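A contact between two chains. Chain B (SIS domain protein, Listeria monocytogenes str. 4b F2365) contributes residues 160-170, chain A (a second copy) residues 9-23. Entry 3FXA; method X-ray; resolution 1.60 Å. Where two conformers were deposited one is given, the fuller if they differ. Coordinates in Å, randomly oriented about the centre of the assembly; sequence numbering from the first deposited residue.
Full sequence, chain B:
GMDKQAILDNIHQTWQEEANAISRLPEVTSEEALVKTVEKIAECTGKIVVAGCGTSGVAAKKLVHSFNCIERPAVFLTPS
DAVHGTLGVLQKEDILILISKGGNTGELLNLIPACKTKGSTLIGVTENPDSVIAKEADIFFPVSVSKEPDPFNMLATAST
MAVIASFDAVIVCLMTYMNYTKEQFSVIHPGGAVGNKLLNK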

ATOM      1  N   THR B 160       2.615  19.532  -4.177  1.00 12.76           N
ATOM      2  CA  THR B 160       2.348  18.441  -3.201  1.00 12.84           C
ATOM      3  C   THR B 160       2.383  18.930  -1.783  1.00 13.95           C
ATOM      4  O   THR B 160       1.483  18.637  -0.999  1.00 15.00           O
ATOM      5  CB  THR B 160       3.310  17.297  -3.392  1.00 11.11           C
ATOM      6  OG1 THR B 160       3.073  16.773  -4.692  1.00 12.37           O
ATOM      7  CG2 THR B 160       3.046  16.130  -2.351  1.00 13.67           C
HETATM    8  N   MSE B 161       3.418  19.699  -1.475  1.00 14.95           N
HETATM    9  CA  MSE B 161       3.609  20.297  -0.167  0.70 16.08           C
HETATM   10  C   MSE B 161       2.491  21.281   0.202  1.00 14.99           C
HETATM   11  O   MSE B 161       2.072  21.335   1.346  1.00 15.43           O
HETATM   12  CB  MSE B 161       4.964  20.978  -0.123  0.70 17.41           C
HETATM   13  CG  MSE B 161       5.293  21.551   1.210  0.70 16.63           C
HETATM   14 SE   MSE B 161       7.170  21.460   1.523  0.53 19.77          SE
HETATM   15  CE  MSE B 161       7.182  19.519   1.658  0.70 12.52           C
ATOM     16  N   ALA B 162       2.021  22.030  -0.786  1.00 11.97           N
ATOM     17  CA  ALA B 162       0.930  23.017  -0.571  1.00 12.16           C
ATOM     18  C   ALA B 162      -0.388  22.284  -0.192  1.00 14.50           C
ATOM     19  O   ALA B 162      -1.125  22.749   0.692  1.00 15.44           O
ATOM     20  CB  ALA B 162       0.738  23.891  -1.789  1.00 13.69           C
ATOM     21  N   VAL B 163      -0.671  21.147  -0.835  1.00 12.25           N
ATOM     22  CA  VAL B 163      -1.880  20.353  -0.509  1.00 14.23           C
ATOM     23  C   VAL B 163      -1.777  19.772   0.899  1.00 14.35           C
ATOM     24  O   VAL B 163      -2.733  19.853   1.677  1.00 15.18           O
ATOM     25  CB  VAL B 163      -2.170  19.229  -1.554  1.00 13.64           C
ATOM     26  CG1 VAL B 163      -3.320  18.278  -1.071  1.00 15.30           C
ATOM     27  CG2 VAL B 163      -2.455  19.842  -2.907  1.00 14.82           C
ATOM     28  N   ILE B 164      -0.616  19.199   1.232  1.00 12.20           N
ATOM     29  CA  ILE B 164      -0.385  18.578   2.545  1.00 14.33           C
ATOM     30  C   ILE B 164      -0.553  19.633   3.620  1.00 15.26           C
ATOM     31  O   ILE B 164      -1.341  19.414   4.558  1.00 14.39           O
ATOM     32  CB  ILE B 164       0.993  17.850   2.648  1.00 14.24           C
ATOM     33  CG1 ILE B 164       1.033  16.622   1.735  1.00 17.44           C
ATOM     34  CG2 ILE B 164       1.316  17.482   4.119  1.00 18.20           C
ATOM     35  CD1 ILE B 164       2.416  15.939   1.701  1.00 14.86           C
ATOM     36  N   ALA B 165       0.104  20.789   3.432  1.00 14.17           N
ATOM     37  CA  ALA B 165      -0.005  21.926   4.371  1.00 12.99           C
ATOM     38  C   ALA B 165      -1.439  22.400   4.549  1.00 11.31           C
ATOM     39  O   ALA B 165      -1.875  22.685   5.684  1.00 12.19           O
ATOM     40  CB  ALA B 165       0.825  23.106   3.919  1.00 12.06           C
ATOM     41  N   SER B 166      -2.171  22.511   3.444  1.00 13.50           N
ATOM     42  CA  SER B 166      -3.586  22.924   3.485  1.00 14.27           C
ATOM     43  C   SER B 166      -4.390  22.030   4.431  1.00 14.94           C
ATOM     44  O   SER B 166      -5.062  22.506   5.352  1.00 15.13           O
ATOM     45  CB  SER B 166      -4.224  22.927   2.102  1.00 14.94           C
ATOM     46  OG  SER B 166      -3.579  23.833   1.211  1.00 15.78           O
ATOM     47  N   PHE B 167      -4.267  20.731   4.220  1.00 12.00           N
ATOM     48  CA  PHE B 167      -4.978  19.761   5.057  1.00 12.87           C
ATOM     49  C   PHE B 167      -4.396  19.627   6.470  1.00 12.53           C
ATOM     50  O   PHE B 167      -5.151  19.342   7.400  1.00 13.86           O
ATOM     51  CB  PHE B 167      -5.256  18.455   4.314  1.00 12.86           C
ATOM     52  CG  PHE B 167      -6.389  18.599   3.354  1.00 11.16           C
ATOM     53  CD1 PHE B 167      -6.171  19.036   2.058  1.00  9.69           C
ATOM     54  CD2 PHE B 167      -7.702  18.376   3.760  1.00 15.56           C
ATOM     55  CE1 PHE B 167      -7.233  19.218   1.172  1.00 13.21           C
ATOM     56  CE2 PHE B 167      -8.771  18.553   2.853  1.00  9.85           C
ATOM     57  CZ  PHE B 167      -8.520  18.948   1.561  1.00 18.15           C
ATOM     58  N   ASP B 168      -3.086  19.852   6.649  1.00 12.45           N
ATOM     59  CA  ASP B 168      -2.484  19.913   7.988  1.00 13.72           C
ATOM     60  C   ASP B 168      -3.202  20.983   8.804  1.00 13.66           C
ATOM     61  O   ASP B 168      -3.621  20.690   9.917  1.00 14.43           O
ATOM     62  CB  ASP B 168      -0.978  20.187   7.977  1.00 14.76           C
ATOM     63  CG  ASP B 168      -0.141  18.965   7.552  1.00 13.84           C
ATOM     64  OD1 ASP B 168      -0.662  17.822   7.502  1.00 15.76           O
ATOM     65  OD2 ASP B 168       1.056  19.159   7.343  1.00 18.26           O
ATOM     66  N   ALA B 169      -3.403  22.160   8.194  1.00 15.82           N
ATOM     67  CA  ALA B 169      -4.115  23.272   8.857  1.00 15.14           C
ATOM     68  C   ALA B 169      -5.556  22.891   9.205  1.00 15.12           C
ATOM     69  O   ALA B 169      -6.017  23.171  10.325  1.00 16.25           O
ATOM     70  CB  ALA B 169      -4.072  24.552   7.995  1.00 15.75           C
ATOM     71  N   VAL B 170      -6.262  22.236   8.265  1.00 14.85           N
ATOM     72  CA  VAL B 170      -7.636  21.734   8.484  1.00 12.85           C
ATOM     73  C   VAL B 170      -7.662  20.806   9.713  1.00 13.72           C
ATOM     74  O   VAL B 170      -8.441  21.011  10.654  1.00 14.28           O
ATOM     75  CB  VAL B 170      -8.210  20.990   7.192  1.00 11.99           C
ATOM     76  CG1 VAL B 170      -9.496  20.191   7.463  1.00 12.59           C
ATOM     77  CG2 VAL B 170      -8.424  21.987   6.060  1.00 15.21           C
TER
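Chain A, residues 9-23: DNIHQTWQEEANAIS

Residues 9-23 of chain A form a continuous α-helix that lies across the helix of chain B residues 160-170. The two N-to-C directions make an angle of 135°, so the helices run roughly antiparallel but splayed, and their axes approach to 8.6 Å. Because of this direction, the walk from Ile11(A) to Ile22(A) leads backward along chain B, from Ala169(B) to Met161(B). The backbones come nearest at the start of the walk, where CA of Ile11(A) and CA of Ala169(B) are 4.8 Å apart; CA of Trp15(A) stands 6.7 Å from CA of Ala165(B).

Asp9(A) is exposed and makes no contact with chain B, as befits a charged residue at the margin of the packing. Asn10(A) begins the interface through solvent: a water lies 2.7 Å from OD1 of Asn10(A) and 2.6 Å from O of Ala169(B), bridging the two chains. An amide side chain suits this partly exposed edge, where it can still reach polar partners.

Ile11(A), one residue on, turns to apolar packing. Its CG2 lies 3.6 Å from CB of Ala169(B), and the small alanine side chain leaves room for the close backbone approach here. His12(A) then points away and Gln13(A) is out of reach, and their polar side chains remain at least partly exposed.

Thr14(A) brings the helix back to chain B and uses both halves of its side chain. The methyl CG2 sits 3.8 Å from CA of Ala169(B), while OG1 is hydrogen-bonded at 2.7 Å to the same water that Asn10(A) engages. A β-branched residue with one apolar and one polar arm fits a place where the methyl can rest on the backbone of an alanine while the hydroxyl reaches a bound water.

Trp15(A) leaves its backbone sideways, yet the end of its side chain comes nearer to chain B. Its NE1 donates a weak hydrogen bond to O of Ala165(B), 3.0 Å away with an N-H...O angle of 141°. That carbonyl also accepts the helical bond from N of Ala169(B), at 3.0 Å. The indole meets Ala165(B) O at its edge, near the ring plane, while its CD1 packs 3.8 Å from CB of Ala169(B). Tryptophan suits the place because one side of its indole carries both a polar N-H and carbon that can pack on alanine.

Gln16(A) and Glu17(A) lie out of reach of chain B. Glu18(A), by contrast, is buried and directed toward it. Its OE2 lies 2.7 Å from OD2 of Asp168(B), a spacing so short for two acids that one of them probably holds a proton. OE1 rests 3.3 Å from CB of Ala165(B) and finds no polar partner in the model.

Ala19(A), Asn20(A) and Ala21(A) stay out of reach, before Ile22(A) makes the last contact: its CD1 is 3.3 Å from SE of selenomethionine Met161(B). Two long, apolar side chains meet here, spanning a gap that the splayed backbones have opened. Ser23(A), exposed, turns its OG back to O of Asn20(A) at 2.9 Å.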

ATOM      1  N   ASP A   9      -7.788  32.143  11.555  1.00 18.45           N
ATOM      2  CA  ASP A   9      -6.619  32.481  12.390  1.00 18.56           C
ATOM      3  C   ASP A   9      -5.844  31.220  12.793  1.00 17.44           C
ATOM      4  O   ASP A   9      -4.622  31.199  12.707  1.00 17.75           O
ATOM      5  CB  ASP A   9      -7.018  33.291  13.635  1.00 19.07           C
ATOM      6  CG  ASP A   9      -7.500  34.702  13.298  1.00 22.10           C
ATOM      7  OD1 ASP A   9      -7.538  35.084  12.108  1.00 18.07           O
ATOM      8  OD2 ASP A   9      -7.847  35.438  14.239  1.00 25.63           O
ATOM      9  N   ASN A  10      -6.567  30.178  13.209  1.00 17.63           N
ATOM     10  CA  ASN A  10      -5.955  28.866  13.583  1.00 17.52           C
ATOM     11  C   ASN A  10      -5.157  28.278  12.403  1.00 16.09           C
ATOM     12  O   ASN A  10      -3.971  27.895  12.547  1.00 16.09           O
ATOM     13  CB  ASN A  10      -7.074  27.914  14.081  1.00 17.34           C
ATOM     14  CG  ASN A  10      -6.552  26.580  14.631  1.00 17.22           C
ATOM     15  OD1 ASN A  10      -5.984  25.755  13.904  1.00 16.70           O
ATOM     16  ND2 ASN A  10      -6.809  26.336  15.904  1.00 15.22           N
ATOM     17  N   ILE A  11      -5.827  28.211  11.247  1.00 16.11           N
ATOM     18  CA  ILE A  11      -5.258  27.769   9.968  1.00 13.90           C
ATOM     19  C   ILE A  11      -4.007  28.564   9.584  1.00 14.22           C
ATOM     20  O   ILE A  11      -2.948  27.986   9.333  1.00 16.15           O
ATOM     21  CB  ILE A  11      -6.320  27.793   8.821  1.00 12.08           C
ATOM     22  CG1 ILE A  11      -7.298  26.614   9.021  1.00 17.55           C
ATOM     23  CG2 ILE A  11      -5.645  27.691   7.424  1.00 14.34           C
ATOM     24  CD1 ILE A  11      -8.419  26.499   7.966  1.00 12.41           C
ATOM     25  N   HIS A  12      -4.108  29.893   9.574  1.00 13.14           N
ATOM     26  CA  HIS A  12      -2.933  30.738   9.218  1.00 13.74           C
ATOM     27  C   HIS A  12      -1.709  30.533  10.107  1.00 13.06           C
ATOM     28  O   HIS A  12      -0.567  30.602   9.606  1.00 14.79           O
ATOM     29  CB  HIS A  12      -3.286  32.240   9.197  1.00 14.76           C
ATOM     30  CG  HIS A  12      -4.277  32.603   8.144  1.00 18.07           C
ATOM     31  ND1 HIS A  12      -5.178  33.638   8.293  1.00 18.88           N
ATOM     32  CD2 HIS A  12      -4.551  32.031   6.951  1.00 18.58           C
ATOM     33  CE1 HIS A  12      -5.932  33.711   7.209  1.00 16.83           C
ATOM     34  NE2 HIS A  12      -5.576  32.739   6.387  1.00 21.76           N
ATOM     35  N   GLN A  13      -1.944  30.306  11.403  1.00 14.00           N
ATOM     36  CA  GLN A  13      -0.879  30.060  12.376  1.00 16.41           C
ATOM     37  C   GLN A  13      -0.143  28.764  11.991  1.00 16.16           C
ATOM     38  O   GLN A  13       1.094  28.713  11.972  1.00 17.46           O
ATOM     39  CB  GLN A  13      -1.451  29.944  13.792  1.00 17.70           C
ATOM     40  CG  GLN A  13      -0.436  29.774  14.945  1.00 20.70           C
ATOM     41  CD  GLN A  13       0.080  31.078  15.542  1.00 30.90           C
ATOM     42  OE1 GLN A  13       0.392  31.124  16.732  1.00 39.45           O
ATOM     43  NE2 GLN A  13       0.132  32.140  14.747  1.00 27.00           N
ATOM     44  N   THR A  14      -0.908  27.734  11.625  1.00 16.24           N
ATOM     45  CA  THR A  14      -0.305  26.451  11.221  1.00 15.98           C
ATOM     46  C   THR A  14       0.597  26.636  10.001  1.00 16.29           C
ATOM     47  O   THR A  14       1.728  26.156  10.010  1.00 16.95           O
ATOM     48  CB  THR A  14      -1.373  25.351  10.957  1.00 16.93           C
ATOM     49  OG1 THR A  14      -2.002  25.008  12.198  1.00 16.86           O
ATOM     50  CG2 THR A  14      -0.733  24.100  10.365  1.00 16.82           C
ATOM     51  N   TRP A  15       0.106  27.344   8.980  1.00 14.85           N
ATOM     52  CA  TRP A  15       0.897  27.577   7.768  1.00 14.96           C
ATOM     53  C   TRP A  15       2.151  28.392   8.054  1.00 16.04           C
ATOM     54  O   TRP A  15       3.189  28.117   7.469  1.00 14.72           O
ATOM     55  CB  TRP A  15       0.080  28.247   6.662  1.00 15.54           C
ATOM     56  CG  TRP A  15      -1.042  27.419   6.138  1.00 13.25           C
ATOM     57  CD1 TRP A  15      -1.117  26.035   6.124  1.00 14.39           C
ATOM     58  CD2 TRP A  15      -2.192  27.882   5.426  1.00 16.58           C
ATOM     59  NE1 TRP A  15      -2.265  25.638   5.504  1.00 13.94           N
ATOM     60  CE2 TRP A  15      -2.951  26.742   5.072  1.00 15.05           C
ATOM     61  CE3 TRP A  15      -2.694  29.155   5.105  1.00 11.60           C
ATOM     62  CZ2 TRP A  15      -4.165  26.830   4.387  1.00 13.03           C
ATOM     63  CZ3 TRP A  15      -3.905  29.241   4.399  1.00 12.43           C
ATOM     64  CH2 TRP A  15      -4.630  28.083   4.063  1.00 12.01           C
ATOM     65  N   GLN A  16       2.053  29.364   8.969  1.00 15.94           N
ATOM     66  CA  GLN A  16       3.224  30.173   9.371  0.50 16.29           C
ATOM     67  C   GLN A  16       4.299  29.270   9.952  1.00 15.52           C
ATOM     68  O   GLN A  16       5.441  29.328   9.533  1.00 15.49           O
ATOM     69  CB  GLN A  16       2.863  31.292  10.376  0.50 17.26           C
ATOM     70  CG  GLN A  16       2.144  32.497   9.776  0.50 18.38           C
ATOM     71  CD  GLN A  16       1.770  33.543  10.819  0.50 22.98           C
ATOM     72  OE1 GLN A  16       0.784  34.265  10.666  0.50 26.51           O
ATOM     73  NE2 GLN A  16       2.560  33.628  11.884  0.50 22.02           N
ATOM     74  N   GLU A  17       3.909  28.404  10.901  1.00 16.22           N
ATOM     75  CA  GLU A  17       4.850  27.477  11.552  1.00 18.03           C
ATOM     76  C   GLU A  17       5.455  26.457  10.573  1.00 17.02           C
ATOM     77  O   GLU A  17       6.660  26.168  10.647  1.00 19.73           O
ATOM     78  CB  GLU A  17       4.216  26.796  12.771  1.00 17.41           C
ATOM     79  CG  GLU A  17       3.840  27.779  13.886  1.00 21.80           C
ATOM     80  CD  GLU A  17       3.332  27.115  15.154  1.00 29.23           C
ATOM     81  OE1 GLU A  17       3.835  26.037  15.530  1.00 32.16           O
ATOM     82  OE2 GLU A  17       2.450  27.709  15.805  1.00 34.45           O
ATOM     83  N   GLU A  18       4.643  25.928   9.655  1.00 16.13           N
ATOM     84  CA  GLU A  18       5.147  24.994   8.623  1.00 15.52           C
ATOM     85  C   GLU A  18       6.109  25.694   7.661  1.00 15.60           C
ATOM     86  O   GLU A  18       7.177  25.166   7.371  1.00 16.65           O
ATOM     87  CB  GLU A  18       4.007  24.297   7.879  1.00 15.00           C
ATOM     88  CG  GLU A  18       3.315  23.303   8.801  1.00 17.12           C
ATOM     89  CD  GLU A  18       2.356  22.395   8.072  1.00 20.34           C
ATOM     90  OE1 GLU A  18       1.660  22.825   7.132  1.00 15.55           O
ATOM     91  OE2 GLU A  18       2.307  21.222   8.462  1.00 19.86           O
ATOM     92  N   ALA A  19       5.750  26.896   7.199  1.00 16.88           N
ATOM     93  CA  ALA A  19       6.667  27.665   6.344  1.00 17.11           C
ATOM     94  C   ALA A  19       7.999  27.915   7.059  1.00 17.36           C
ATOM     95  O   ALA A  19       9.064  27.753   6.449  1.00 18.72           O
ATOM     96  CB  ALA A  19       6.037  28.998   5.919  1.00 15.58           C
ATOM     97  N   ASN A  20       7.938  28.281   8.341  1.00 15.17           N
ATOM     98  CA  ASN A  20       9.139  28.562   9.157  1.00 17.02           C
ATOM     99  C   ASN A  20      10.027  27.325   9.281  1.00 18.45           C
ATOM    100  O   ASN A  20      11.255  27.432   9.189  1.00 18.37           O
ATOM    101  CB  ASN A  20       8.791  29.089  10.560  1.00 17.50           C
ATOM    102  CG  ASN A  20       8.185  30.525  10.562  1.00 22.82           C
ATOM    103  OD1 ASN A  20       8.175  31.246   9.552  1.00 26.68           O
ATOM    104  ND2 ASN A  20       7.686  30.930  11.725  1.00 29.89           N
ATOM    105  N   ALA A  21       9.393  26.166   9.478  1.00 16.85           N
ATOM    106  CA  ALA A  21      10.091  24.870   9.600  1.00 17.32           C
ATOM    107  C   ALA A  21      10.913  24.539   8.347  1.00 17.40           C
ATOM    108  O   ALA A  21      12.035  24.072   8.458  1.00 18.70           O
ATOM    109  CB  ALA A  21       9.103  23.730   9.933  1.00 19.57           C
ATOM    110  N   ILE A  22      10.369  24.852   7.173  1.00 17.23           N
ATOM    111  CA  ILE A  22      11.072  24.613   5.905  1.00 16.63           C
ATOM    112  C   ILE A  22      12.133  25.687   5.713  1.00 15.77           C
ATOM    113  O   ILE A  22      13.241  25.375   5.293  1.00 17.32           O
ATOM    114  CB  ILE A  22      10.138  24.649   4.693  1.00 17.72           C
ATOM    115  CG1 ILE A  22       9.065  23.582   4.839  1.00 19.60           C
ATOM    116  CG2 ILE A  22      10.910  24.433   3.370  1.00 18.42           C
ATOM    117  CD1 ILE A  22       8.096  23.655   3.793  1.00 27.87           C
ATOM    118  N   SER A  23      11.785  26.949   5.995  1.00 17.17           N
ATOM    119  CA  SER A  23      12.763  28.030   5.836  0.50 17.02           C
ATOM    120  C   SER A  23      14.008  27.834   6.711  1.00 16.90           C
ATOM    121  O   SER A  23      15.098  28.228   6.294  1.00 16.53           O
ATOM    122  CB  SER A  23      12.150  29.426   6.030  0.50 17.85           C
ATOM    123  OG  SER A  23      11.693  29.632   7.340  0.50 20.63           O
TER
HETATM  124  O   HOH W   1      -4.635  24.916  11.734  1.00 15.44           O